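Exopolysaccharide biosynthesis protein (Pantoea stewartii subsp. stewartii DC283, PDB 6TGF) modifies the exopolysaccharide of the bacterial biofilm, probably as a glycan hydrolase built on a trimeric, phage tailspike-like parallel beta-helix. Local coordinates at residues B[77-81]-B[129-133]; B[371-377]-B[395-401]; B[428-434]-B[450-456]. All coordinates share one frame. Residues are numbered along the deposited sequence.

Interaction 1 (B[77-81]-B[129-133])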
ATOM      1  N   GLY B  77     -20.907  59.254 -18.941  1.00 48.07           N
ATOM      2  CA  GLY B  77     -21.474  59.795 -17.690  1.00 48.89           C
ATOM      3  C   GLY B  77     -22.850  60.417 -17.878  1.00 49.41           C
ATOM      4  O   GLY B  77     -23.339  61.035 -16.911  1.00 50.09           O
ATOM      5  N   SER B  78     -23.463  60.260 -19.058  1.00 49.45           N
ATOM      6  CA  SER B  78     -24.761  60.883 -19.435  1.00 49.89           C
ATOM      7  C   SER B  78     -25.706  59.841 -20.043  1.00 49.96           C
ATOM      8  O   SER B  78     -25.220  58.784 -20.481  1.00 49.46           O
ATOM      9  CB  SER B  78     -24.545  62.024 -20.394  1.00 49.87           C
ATOM     10  OG  SER B  78     -24.138  61.546 -21.670  1.00 49.23           O
ATOM     11  N   ASP B  79     -27.009  60.138 -20.063  1.00 50.64           N
ATOM     12  CA  ASP B  79     -28.012  59.438 -20.911  1.00 50.83           C
ATOM     13  C   ASP B  79     -27.820  59.937 -22.348  1.00 50.88           C
ATOM     14  O   ASP B  79     -28.075  61.133 -22.592  1.00 51.24           O
ATOM     15  CB  ASP B  79     -29.440  59.666 -20.403  1.00 51.26           C
ATOM     16  CG  ASP B  79     -30.520  58.970 -21.221  1.00 51.21           C
ATOM     17  OD1 ASP B  79     -30.166  58.225 -22.155  1.00 50.98           O
ATOM     18  OD2 ASP B  79     -31.710  59.179 -20.915  1.00 51.45           O
ATOM     19  N   ALA B  80     -27.387  59.052 -23.252  1.00 50.61           N
ATOM     20  CA  ALA B  80     -26.972  59.371 -24.639  1.00 50.60           C
ATOM     21  C   ALA B  80     -28.161  59.867 -25.475  1.00 50.80           C
ATOM     22  O   ALA B  80     -27.913  60.471 -26.533  1.00 50.54           O
ATOM     23  CB  ALA B  80     -26.331  58.160 -25.273  1.00 50.26           C
ATOM     24  N   ARG B  81     -29.395  59.618 -25.024  1.00 51.61           N
ATOM     25  CA  ARG B  81     -30.645  59.957 -25.759  1.00 52.27           C
ATOM     26  C   ARG B  81     -30.985  61.442 -25.586  1.00 52.53           C
ATOM     27  O   ARG B  81     -31.631  62.005 -26.492  1.00 52.40           O
ATOM     28  CB  ARG B  81     -31.814  59.100 -25.263  1.00 52.96           C
ATOM     29  CG  ARG B  81     -31.548  57.601 -25.278  1.00 53.18           C
ATOM     30  CD  ARG B  81     -32.835  56.803 -25.206  1.00 53.85           C
ATOM     31  NE  ARG B  81     -33.594  57.122 -24.004  1.00 54.67           N
ATOM     32  CZ  ARG B  81     -33.388  56.590 -22.801  1.00 55.18           C
ATOM     33  NH1 ARG B  81     -32.437  55.689 -22.613  1.00 55.00           N
ATOM     34  NH2 ARG B  81     -34.143  56.962 -21.782  1.00 55.88           N
ATOM     35  N   ALA B 129     -21.240  56.868 -23.458  1.00 42.51           N
ATOM     36  CA  ALA B 129     -22.568  56.344 -23.067  1.00 43.39           C
ATOM     37  C   ALA B 129     -23.215  55.716 -24.304  1.00 43.84           C
ATOM     38  O   ALA B 129     -22.949  56.208 -25.418  1.00 43.55           O
ATOM     39  CB  ALA B 129     -23.427  57.451 -22.510  1.00 43.75           C
ATOM     40  N   MET B 130     -24.025  54.672 -24.114  1.00 44.79           N
ATOM     41  CA  MET B 130     -24.752  53.983 -25.212  1.00 45.44           C
ATOM     42  C   MET B 130     -26.180  53.671 -24.753  1.00 45.72           C
ATOM     43  O   MET B 130     -26.344  53.131 -23.640  1.00 45.64           O
ATOM     44  CB  MET B 130     -24.043  52.688 -25.619  1.00 45.94           C
ATOM     45  CG  MET B 130     -24.560  52.099 -26.918  1.00 46.31           C
ATOM     46  SD  MET B 130     -23.862  50.466 -27.258  1.00 47.04           S
ATOM     47  CE  MET B 130     -22.345  50.928 -28.093  1.00 46.71           C
ATOM     48  N   ALA B 131     -27.166  54.009 -25.590  1.00 46.05           N
ATOM     49  CA  ALA B 131     -28.610  53.797 -25.344  1.00 46.67           C
ATOM     50  C   ALA B 131     -29.248  53.156 -26.581  1.00 46.94           C
ATOM     51  O   ALA B 131     -28.990  53.640 -27.700  1.00 46.70           O
ATOM     52  CB  ALA B 131     -29.269  55.109 -25.000  1.00 46.89           C
ATOM     53  N   LEU B 132     -30.038  52.098 -26.374  1.00 47.75           N
ATOM     54  CA  LEU B 132     -30.815  51.407 -27.435  1.00 48.37           C
ATOM     55  C   LEU B 132     -32.297  51.408 -27.047  1.00 49.41           C
ATOM     56  O   LEU B 132     -32.620  50.929 -25.941  1.00 49.22           O
ATOM     57  CB  LEU B 132     -30.287  49.978 -27.600  1.00 48.24           C
ATOM     58  CG  LEU B 132     -30.950  49.145 -28.696  1.00 48.14           C
ATOM     59  CD1 LEU B 132     -30.694  49.736 -30.073  1.00 47.95           C
ATOM     60  CD2 LEU B 132     -30.464  47.706 -28.642  1.00 48.23           C
ATOM     61  N   GLU B 133     -33.149  51.953 -27.923  1.00 50.67           N
ATOM     62  CA  GLU B 133     -34.630  51.840 -27.860  1.00 51.86           C
ATOM     63  C   GLU B 133     -35.105  50.984 -29.037  1.00 52.46           C
ATOM     64  O   GLU B 133     -34.414  50.981 -30.076  1.00 52.07           O
ATOM     65  CB  GLU B 133     -35.297  53.215 -27.938  1.00 52.21           C
ATOM     66  CG  GLU B 133     -35.088  54.075 -26.707  1.00 52.59           C
ATOM     67  CD  GLU B 133     -35.913  55.350 -26.678  1.00 53.02           C
ATOM     68  OE1 GLU B 133     -36.393  55.770 -27.750  1.00 53.07           O
ATOM     69  OE2 GLU B 133     -36.078  55.920 -25.580  1.00 53.33           O
TER
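Arg81 makes the charged part of this contact. With chi1 at m, chi2 at t and chi3 at m, the chain leaves the loop 77-81 towards the strand 129-133, brings CG to 3.4 Å from Ala131 CB, and then folds back so that the guanidinium lies between two carboxylates. Arg81 NE is 3.2 Å from Glu133 OE2, and Arg81 NH2 is 3.4 Å from Asp79 OD2. Both oxygens sit well out of the guanidinium plane, so these salt bridges rest on charge attraction rather than on directed N-H bonds. Glu133 reaches its position with an m, t conformation that extends the carboxylate towards the loop. Asp79, in the t rotamer, starts away from the strand but curls over its own backbone: OD1 accepts from Arg81 N at 3.3 Å, closing an Asx turn, while OD2 faces the arginine.

Beneath this charged layer the alanine methyls form a small apolar contact: Ala80 CB lies 4.1 Å from Ala129 CB and 4.2 Å from Ala131 CB. Separately, the backbone Ser78 O approaches Ala129 CB tightly, at 3.0 Å. Ser78 itself, in the p rotamer, directs its hydroxyl back to Arg75 O. Ala129, Ala131 and Glu133 all point at the loop, whereas Met130 and Leu132 face the other side of the strand, where they meet Leu71 and Phe67.

A loop folded over one face of an antiparallel sheet, with short alanines below and a salt-bridge network at the margin, closes this part of the N-terminal region, whose sequence family is that of phage tailspike head-binding domains.

Interaction 2 (B[371-377]-B[395-401])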
ATOM      1  N   THR B 371      14.350   6.984 -23.168  1.00 33.19           N
ATOM      2  CA  THR B 371      14.189   6.760 -21.706  1.00 32.63           C
ATOM      3  C   THR B 371      12.801   7.265 -21.293  1.00 32.11           C
ATOM      4  O   THR B 371      12.597   8.487 -21.339  1.00 32.16           O
ATOM      5  CB  THR B 371      15.311   7.439 -20.908  1.00 32.59           C
ATOM      6  OG1 THR B 371      16.563   6.906 -21.343  1.00 32.85           O
ATOM      7  CG2 THR B 371      15.178   7.241 -19.414  1.00 32.25           C
ATOM      8  N   ALA B 372      11.890   6.363 -20.911  1.00 31.64           N
ATOM      9  CA  ALA B 372      10.478   6.679 -20.584  1.00 31.18           C
ATOM     10  C   ALA B 372      10.418   7.767 -19.504  1.00 30.77           C
ATOM     11  O   ALA B 372       9.745   8.787 -19.734  1.00 30.67           O
ATOM     12  CB  ALA B 372       9.745   5.429 -20.157  1.00 31.02           C
ATOM     13  N   LEU B 373      11.101   7.555 -18.375  1.00 30.59           N
ATOM     14  CA  LEU B 373      11.202   8.525 -17.250  1.00 30.32           C
ATOM     15  C   LEU B 373      12.673   8.696 -16.860  1.00 30.41           C
ATOM     16  O   LEU B 373      13.346   7.671 -16.637  1.00 30.41           O
ATOM     17  CB  LEU B 373      10.377   8.019 -16.061  1.00 30.11           C
ATOM     18  CG  LEU B 373       8.859   8.093 -16.220  1.00 30.01           C
ATOM     19  CD1 LEU B 373       8.162   7.361 -15.082  1.00 29.81           C
ATOM     20  CD2 LEU B 373       8.381   9.537 -16.294  1.00 29.97           C
ATOM     21  N   SER B 374      13.140   9.946 -16.782  1.00 30.52           N
ATOM     22  CA  SER B 374      14.522  10.331 -16.391  1.00 30.77           C
ATOM     23  C   SER B 374      14.465  11.333 -15.230  1.00 30.68           C
ATOM     24  O   SER B 374      13.956  12.449 -15.447  1.00 30.83           O
ATOM     25  CB  SER B 374      15.274  10.895 -17.569  1.00 31.10           C
ATOM     26  OG  SER B 374      16.597  11.256 -17.200  1.00 31.38           O
ATOM     27  N   LEU B 375      14.961  10.938 -14.052  1.00 30.53           N
ATOM     28  CA  LEU B 375      14.943  11.752 -12.805  1.00 30.46           C
ATOM     29  C   LEU B 375      16.381  12.039 -12.355  1.00 30.82           C
ATOM     30  O   LEU B 375      17.280  11.247 -12.695  1.00 30.98           O
ATOM     31  CB  LEU B 375      14.162  10.994 -11.725  1.00 30.10           C
ATOM     32  CG  LEU B 375      12.764  10.520 -12.123  1.00 29.77           C
ATOM     33  CD1 LEU B 375      12.109   9.758 -10.983  1.00 29.60           C
ATOM     34  CD2 LEU B 375      11.886  11.684 -12.556  1.00 29.73           C
ATOM     35  N   LEU B 376      16.580  13.132 -11.613  1.00 31.08           N
ATOM     36  CA  LEU B 376      17.913  13.607 -11.151  1.00 31.48           C
ATOM     37  C   LEU B 376      17.842  13.997  -9.670  1.00 31.51           C
ATOM     38  O   LEU B 376      16.884  14.691  -9.287  1.00 31.48           O
ATOM     39  CB  LEU B 376      18.336  14.797 -12.019  1.00 31.74           C
ATOM     40  CG  LEU B 376      19.758  15.309 -11.796  1.00 32.22           C
ATOM     41  CD1 LEU B 376      20.790  14.246 -12.143  1.00 32.36           C
ATOM     42  CD2 LEU B 376      20.003  16.572 -12.606  1.00 32.55           C
ATOM     43  N   ASP B 377      18.828  13.563  -8.876  1.00 31.70           N
ATOM     44  CA  ASP B 377      18.973  13.897  -7.434  1.00 31.83           C
ATOM     45  C   ASP B 377      17.630  13.680  -6.727  1.00 31.54           C
ATOM     46  O   ASP B 377      17.162  14.603  -6.027  1.00 31.60           O
ATOM     47  CB  ASP B 377      19.476  15.332  -7.257  1.00 32.32           C
ATOM     48  CG  ASP B 377      20.838  15.592  -7.874  1.00 32.79           C
ATOM     49  OD1 ASP B 377      21.631  14.637  -7.979  1.00 32.68           O
ATOM     50  OD2 ASP B 377      21.093  16.754  -8.243  1.00 33.35           O
ATOM     51  N   VAL B 395      13.281   2.407 -19.114  1.00 33.52           N
ATOM     52  CA  VAL B 395      11.897   2.748 -18.669  1.00 33.17           C
ATOM     53  C   VAL B 395      12.001   3.700 -17.466  1.00 32.99           C
ATOM     54  O   VAL B 395      11.807   4.913 -17.667  1.00 32.78           O
ATOM     55  CB  VAL B 395      11.073   1.479 -18.376  1.00 32.94           C
ATOM     56  CG1 VAL B 395       9.673   1.803 -17.876  1.00 32.72           C
ATOM     57  CG2 VAL B 395      10.999   0.573 -19.596  1.00 33.20           C
ATOM     58  N   ILE B 396      12.324   3.182 -16.276  1.00 33.00           N
ATOM     59  CA  ILE B 396      12.509   3.992 -15.035  1.00 32.97           C
ATOM     60  C   ILE B 396      14.011   4.240 -14.843  1.00 33.42           C
ATOM     61  O   ILE B 396      14.726   3.293 -14.458  1.00 33.42           O
ATOM     62  CB  ILE B 396      11.877   3.302 -13.806  1.00 32.70           C
ATOM     63  CG1 ILE B 396      10.482   2.740 -14.105  1.00 32.63           C
ATOM     64  CG2 ILE B 396      11.859   4.246 -12.613  1.00 32.47           C
ATOM     65  CD1 ILE B 396       9.477   3.768 -14.575  1.00 32.55           C
ATOM     66  N   GLN B 397      14.462   5.469 -15.114  1.00 33.89           N
ATOM     67  CA  GLN B 397      15.883   5.892 -15.001  1.00 34.45           C
ATOM     68  C   GLN B 397      15.981   7.035 -13.986  1.00 34.91           C
ATOM     69  O   GLN B 397      15.132   7.945 -14.039  1.00 34.81           O
ATOM     70  CB  GLN B 397      16.425   6.309 -16.370  1.00 34.63           C
ATOM     71  CG  GLN B 397      17.932   6.535 -16.398  1.00 34.90           C
ATOM     72  CD  GLN B 397      18.331   7.941 -16.018  1.00 34.96           C
ATOM     73  OE1 GLN B 397      17.737   8.920 -16.467  1.00 34.92           O
ATOM     74  NE2 GLN B 397      19.353   8.053 -15.186  1.00 34.97           N
ATOM     75  N   ALA B 398      16.975   6.975 -13.096  1.00 35.76           N
ATOM     76  CA  ALA B 398      17.296   8.029 -12.106  1.00 36.57           C
ATOM     77  C   ALA B 398      18.816   8.107 -11.921  1.00 37.65           C
ATOM     78  O   ALA B 398      19.436   7.052 -11.671  1.00 37.76           O
ATOM     79  CB  ALA B 398      16.588   7.754 -10.802  1.00 36.29           C
ATOM     80  N   GLY B 399      19.380   9.311 -12.054  1.00 38.85           N
ATOM     81  CA  GLY B 399      20.818   9.594 -11.877  1.00 40.15           C
ATOM     82  C   GLY B 399      21.044  10.707 -10.871  1.00 41.24           C
ATOM     83  O   GLY B 399      20.078  11.088 -10.181  1.00 41.20           O
ATOM     84  N   TRP B 400      22.278  11.215 -10.793  1.00 42.77           N
ATOM     85  CA  TRP B 400      22.712  12.254  -9.819  1.00 44.00           C
ATOM     86  C   TRP B 400      23.670  13.237 -10.501  1.00 45.70           C
ATOM     87  O   TRP B 400      24.201  12.893 -11.574  1.00 45.96           O
ATOM     88  CB  TRP B 400      23.354  11.596  -8.592  1.00 43.90           C
ATOM     89  CG  TRP B 400      24.470  10.660  -8.935  1.00 43.86           C
ATOM     90  CD1 TRP B 400      25.785  10.977  -9.113  1.00 44.23           C
ATOM     91  CD2 TRP B 400      24.364   9.243  -9.164  1.00 43.55           C
ATOM     92  NE1 TRP B 400      26.506   9.856  -9.427  1.00 44.28           N
ATOM     93  CE2 TRP B 400      25.661   8.778  -9.468  1.00 43.77           C
ATOM     94  CE3 TRP B 400      23.306   8.328  -9.140  1.00 43.10           C
ATOM     95  CZ2 TRP B 400      25.924   7.436  -9.741  1.00 43.61           C
ATOM     96  CZ3 TRP B 400      23.568   7.002  -9.411  1.00 42.96           C
ATOM     97  CH2 TRP B 400      24.859   6.565  -9.709  1.00 43.22           C
ATOM     98  N   SER B 401      23.884  14.407  -9.889  1.00 47.66           N
ATOM     99  CA  SER B 401      24.645  15.549 -10.466  1.00 49.53           C
ATOM    100  C   SER B 401      26.096  15.564  -9.967  1.00 51.71           C
ATOM    101  O   SER B 401      26.989  15.826 -10.794  1.00 52.08           O
ATOM    102  CB  SER B 401      23.958  16.858 -10.173  1.00 49.29           C
ATOM    103  OG  SER B 401      23.410  16.858  -8.866  1.00 48.88           O
TER
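Gln397 lies beside Thr371 and Ser374, its CB 3.4 Å from Thr371 CG2, and its bent t, m side chain brings OE1 within 2.7 Å of Ser374 OG, which donates a hydrogen bond to it. Below this pair the backbones run parallel at 4.6 Å between strand axes: Leu373 N donates a hydrogen bond to Val395 O (2.8 Å), Gln397 N to Leu373 O (2.9 Å), Leu375 N to Gln397 O (3.0 Å) and Gly399 N to Leu375 O (2.9 Å). Such in-register pairing of successive coils is the hallmark of the parallel beta-helix, the tailspike-like fold of this enzyme. On the face opposite Gln397, Leu373 CD1 meets Ile396 CD1 at 3.9 Å and Leu375 CB meets Ala398 CB at 4.2 Å, aliphatic side chains stacking from coil to coil beside Phe358 and Ile383. Past the strands, Asp377 N still donates to Gly399 O (3.1 Å), and its carboxylate takes Ser401 N on OD1 (3.0 Å) and Ser401 OG on OD2, a very short 2.4 Å.

Interaction 3 (B[428-434]-B[450-456])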
ATOM      1  N   LYS B 428      17.465  -0.891 -20.073  1.00 38.43           N
ATOM      2  CA  LYS B 428      17.234  -1.338 -18.676  1.00 37.46           C
ATOM      3  C   LYS B 428      15.826  -0.919 -18.246  1.00 36.44           C
ATOM      4  O   LYS B 428      15.529   0.285 -18.313  1.00 36.55           O
ATOM      5  CB  LYS B 428      18.303  -0.741 -17.756  1.00 37.55           C
ATOM      6  CG  LYS B 428      19.734  -1.091 -18.142  1.00 38.09           C
ATOM      7  CD  LYS B 428      20.790  -0.304 -17.399  1.00 38.22           C
ATOM      8  CE  LYS B 428      22.143  -0.382 -18.073  1.00 38.73           C
ATOM      9  NZ  LYS B 428      23.248  -0.079 -17.133  1.00 38.96           N
ATOM     10  N   VAL B 429      14.992  -1.877 -17.829  1.00 35.45           N
ATOM     11  CA  VAL B 429      13.617  -1.616 -17.307  1.00 34.54           C
ATOM     12  C   VAL B 429      13.749  -0.702 -16.084  1.00 33.72           C
ATOM     13  O   VAL B 429      13.013   0.299 -16.014  1.00 33.46           O
ATOM     14  CB  VAL B 429      12.871  -2.926 -16.979  1.00 34.47           C
ATOM     15  CG1 VAL B 429      11.548  -2.674 -16.270  1.00 34.15           C
ATOM     16  CG2 VAL B 429      12.649  -3.770 -18.226  1.00 34.89           C
ATOM     17  N   LEU B 430      14.669  -1.034 -15.173  1.00 33.20           N
ATOM     18  CA  LEU B 430      15.067  -0.188 -14.015  1.00 32.56           C
ATOM     19  C   LEU B 430      16.538   0.210 -14.176  1.00 32.31           C
ATOM     20  O   LEU B 430      17.401  -0.674 -14.056  1.00 32.43           O
ATOM     21  CB  LEU B 430      14.849  -0.963 -12.710  1.00 32.34           C
ATOM     22  CG  LEU B 430      13.483  -1.627 -12.541  1.00 32.22           C
ATOM     23  CD1 LEU B 430      13.413  -2.379 -11.221  1.00 32.12           C
ATOM     24  CD2 LEU B 430      12.358  -0.608 -12.631  1.00 32.11           C
ATOM     25  N   ASN B 431      16.802   1.486 -14.462  1.00 32.04           N
ATOM     26  CA  ASN B 431      18.166   2.083 -14.474  1.00 32.02           C
ATOM     27  C   ASN B 431      18.303   2.942 -13.212  1.00 31.52           C
ATOM     28  O   ASN B 431      18.240   4.182 -13.324  1.00 31.51           O
ATOM     29  CB  ASN B 431      18.422   2.858 -15.770  1.00 32.36           C
ATOM     30  CG  ASN B 431      19.847   3.355 -15.905  1.00 32.73           C
ATOM     31  OD1 ASN B 431      20.672   3.162 -15.014  1.00 32.81           O
ATOM     32  ND2 ASN B 431      20.144   4.003 -17.019  1.00 33.02           N
ATOM     33  N   LEU B 432      18.474   2.293 -12.056  1.00 31.05           N
ATOM     34  CA  LEU B 432      18.368   2.930 -10.715  1.00 30.82           C
ATOM     35  C   LEU B 432      19.551   2.532  -9.834  1.00 30.94           C
ATOM     36  O   LEU B 432      19.365   1.938  -8.774  1.00 30.58           O
ATOM     37  CB  LEU B 432      17.036   2.503 -10.088  1.00 30.44           C
ATOM     38  CG  LEU B 432      15.779   2.940 -10.841  1.00 30.24           C
ATOM     39  CD1 LEU B 432      14.541   2.290 -10.246  1.00 29.99           C
ATOM     40  CD2 LEU B 432      15.634   4.453 -10.837  1.00 30.26           C
ATOM     41  N   PRO B 433      20.803   2.863 -10.230  1.00 31.40           N
ATOM     42  CA  PRO B 433      21.961   2.673  -9.355  1.00 31.65           C
ATOM     43  C   PRO B 433      21.935   3.622  -8.146  1.00 31.76           C
ATOM     44  O   PRO B 433      21.371   4.698  -8.257  1.00 31.86           O
ATOM     45  CB  PRO B 433      23.163   2.986 -10.262  1.00 32.07           C
ATOM     46  CG  PRO B 433      22.599   3.895 -11.335  1.00 32.06           C
ATOM     47  CD  PRO B 433      21.174   3.425 -11.538  1.00 31.73           C
ATOM     48  N   ARG B 434      22.533   3.193  -7.029  1.00 31.80           N
ATOM     49  CA  ARG B 434      22.707   3.995  -5.788  1.00 31.86           C
ATOM     50  C   ARG B 434      21.354   4.542  -5.314  1.00 31.41           C
ATOM     51  O   ARG B 434      21.267   5.757  -5.050  1.00 31.58           O
ATOM     52  CB  ARG B 434      23.687   5.147  -6.030  1.00 32.47           C
ATOM     53  CG  ARG B 434      25.087   4.712  -6.434  1.00 32.94           C
ATOM     54  CD  ARG B 434      26.019   5.906  -6.422  1.00 33.52           C
ATOM     55  NE  ARG B 434      27.370   5.588  -6.859  1.00 34.09           N
ATOM     56  CZ  ARG B 434      28.361   6.470  -6.958  1.00 34.60           C
ATOM     57  NH1 ARG B 434      28.160   7.742  -6.653  1.00 34.70           N
ATOM     58  NH2 ARG B 434      29.556   6.075  -7.362  1.00 35.10           N
ATOM     59  N   ASN B 450      16.973  -6.955 -20.262  1.00 36.64           N
ATOM     60  CA  ASN B 450      17.728  -6.313 -19.152  1.00 36.06           C
ATOM     61  C   ASN B 450      16.747  -5.799 -18.101  1.00 35.13           C
ATOM     62  O   ASN B 450      16.319  -4.648 -18.165  1.00 34.93           O
ATOM     63  CB  ASN B 450      18.635  -5.197 -19.675  1.00 36.32           C
ATOM     64  CG  ASN B 450      19.676  -5.705 -20.649  1.00 36.77           C
ATOM     65  OD1 ASN B 450      20.571  -6.457 -20.271  1.00 36.71           O
ATOM     66  ND2 ASN B 450      19.566  -5.305 -21.905  1.00 37.16           N
ATOM     67  N   PRO B 451      16.347  -6.642 -17.119  1.00 34.35           N
ATOM     68  CA  PRO B 451      15.614  -6.174 -15.940  1.00 33.71           C
ATOM     69  C   PRO B 451      16.209  -4.884 -15.356  1.00 33.12           C
ATOM     70  O   PRO B 451      15.456  -4.080 -14.838  1.00 32.79           O
ATOM     71  CB  PRO B 451      15.754  -7.353 -14.970  1.00 33.71           C
ATOM     72  CG  PRO B 451      15.786  -8.562 -15.882  1.00 34.04           C
ATOM     73  CD  PRO B 451      16.547  -8.100 -17.108  1.00 34.39           C
ATOM     74  N   GLY B 452      17.535  -4.735 -15.448  1.00 32.85           N
ATOM     75  CA  GLY B 452      18.236  -3.446 -15.304  1.00 32.63           C
ATOM     76  C   GLY B 452      19.261  -3.453 -14.183  1.00 32.35           C
ATOM     77  O   GLY B 452      19.824  -4.531 -13.890  1.00 32.43           O
ATOM     78  N   ASP B 453      19.492  -2.280 -13.584  1.00 31.86           N
ATOM     79  CA  ASP B 453      20.591  -2.016 -12.619  1.00 31.61           C
ATOM     80  C   ASP B 453      20.014  -1.391 -11.344  1.00 30.86           C
ATOM     81  O   ASP B 453      19.476  -0.271 -11.430  1.00 30.78           O
ATOM     82  CB  ASP B 453      21.650  -1.108 -13.251  1.00 32.06           C
ATOM     83  CG  ASP B 453      22.842  -0.831 -12.353  1.00 32.29           C
ATOM     84  OD1 ASP B 453      23.145  -1.689 -11.502  1.00 32.30           O
ATOM     85  OD2 ASP B 453      23.456   0.241 -12.513  1.00 32.67           O
ATOM     86  N   ILE B 454      20.123  -2.098 -10.215  1.00 30.19           N
ATOM     87  CA  ILE B 454      19.825  -1.574  -8.848  1.00 29.64           C
ATOM     88  C   ILE B 454      21.061  -1.793  -7.964  1.00 29.47           C
ATOM     89  O   ILE B 454      20.895  -1.998  -6.747  1.00 29.44           O
ATOM     90  CB  ILE B 454      18.550  -2.224  -8.265  1.00 29.29           C
ATOM     91  CG1 ILE B 454      18.687  -3.740  -8.100  1.00 29.29           C
ATOM     92  CG2 ILE B 454      17.337  -1.860  -9.108  1.00 29.22           C
ATOM     93  CD1 ILE B 454      17.705  -4.340  -7.120  1.00 29.10           C
ATOM     94  N   SER B 455      22.256  -1.727  -8.562  1.00 29.38           N
ATOM     95  CA  SER B 455      23.566  -1.938  -7.890  1.00 29.31           C
ATOM     96  C   SER B 455      23.823  -0.814  -6.879  1.00 28.98           C
ATOM     97  O   SER B 455      23.264   0.288  -7.061  1.00 28.89           O
ATOM     98  CB  SER B 455      24.684  -2.030  -8.900  1.00 29.66           C
ATOM     99  OG  SER B 455      24.745  -0.855  -9.697  1.00 29.85           O
ATOM    100  N   ASN B 456      24.626  -1.097  -5.848  1.00 28.67           N
ATOM    101  CA  ASN B 456      25.066  -0.127  -4.807  1.00 28.52           C
ATOM    102  C   ASN B 456      23.842   0.498  -4.121  1.00 28.13           C
ATOM    103  O   ASN B 456      23.960   1.640  -3.630  1.00 28.25           O
ATOM    104  CB  ASN B 456      25.985   0.943  -5.406  1.00 28.74           C
ATOM    105  CG  ASN B 456      27.372   0.421  -5.710  1.00 28.94           C
ATOM    106  OD1 ASN B 456      28.042  -0.111  -4.829  1.00 28.85           O
ATOM    107  ND2 ASN B 456      27.815   0.581  -6.946  1.00 29.10           N
TER
HETATM  108  O   HOH W   1      23.037   1.748 -14.597  1.00 38.68           O
HETATM  109  O   HOH W   2      20.515   1.054  -6.542  1.00 29.18           O
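Five backbone hydrogen bonds tie the two segments, the shortest from Asp453 N to Leu430 O at 2.7 Å and from Leu432 N to Asp453 O at 2.8 Å. Val429 N and Leu430 N donate to Asn450 O (3.1 Å) and Pro451 O (3.2 Å), and Arg434 N to Ser455 O (3.0 Å). Asp453 is the polar hub: OD1 accepts from Ser455 OG (2.6 Å) and Ser455 N (3.1 Å), the latter an Asx turn, while OD2 takes a bond from water 1 (2.6 Å). That water donates to Asn431 OD1 (2.8 Å) and accepts from Lys428 NZ (3.1 Å); Asn431 ND2 is hydrogen-bonded to Asp394 OD2. Water 2 joins Leu432 O (2.7 Å) to Ser455 O (2.9 Å).

Gly452 CA sits 3.2 Å from Leu430 O; a CB would hit that oxygen and, at this positive phi, Pro451 O, which calls for glycine. Pro433 CB touches Asp453 OD2 at 3.6 Å. Ile454 CG2 lies 4.5 Å from both Leu430 CB and Leu432 CB, a loose apolar layer continued by Leu416 and Trp459.

Backbone pairing thus holds these adjacent beta-helix coils, with one water bridging outer polar side chains, another joining carbonyls, and aliphatic groups turned inward.

How the interactions relate
Interactions 2 and 3 belong to one parallel sheet of the beta-helix, their centres 11 Å apart. Strands 396-399 and 430-431 are neighbours, so segment 428-434 stacks directly on segment 395-401: Ile396 O is 2.8 Å from Asn431 N and Ile396 N is 3.0 Å from Val429 O, both probable hydrogen bonds, and Trp400 CZ3 packs on Pro433 O at 3.4 Å. The four segments therefore form consecutive rungs of one ladder. Interaction 1 stands apart in the N-terminal head-binding-like region, its centre about 65 Å from that of interaction 2 and about 75 Å from that of interaction 3, and it touches neither.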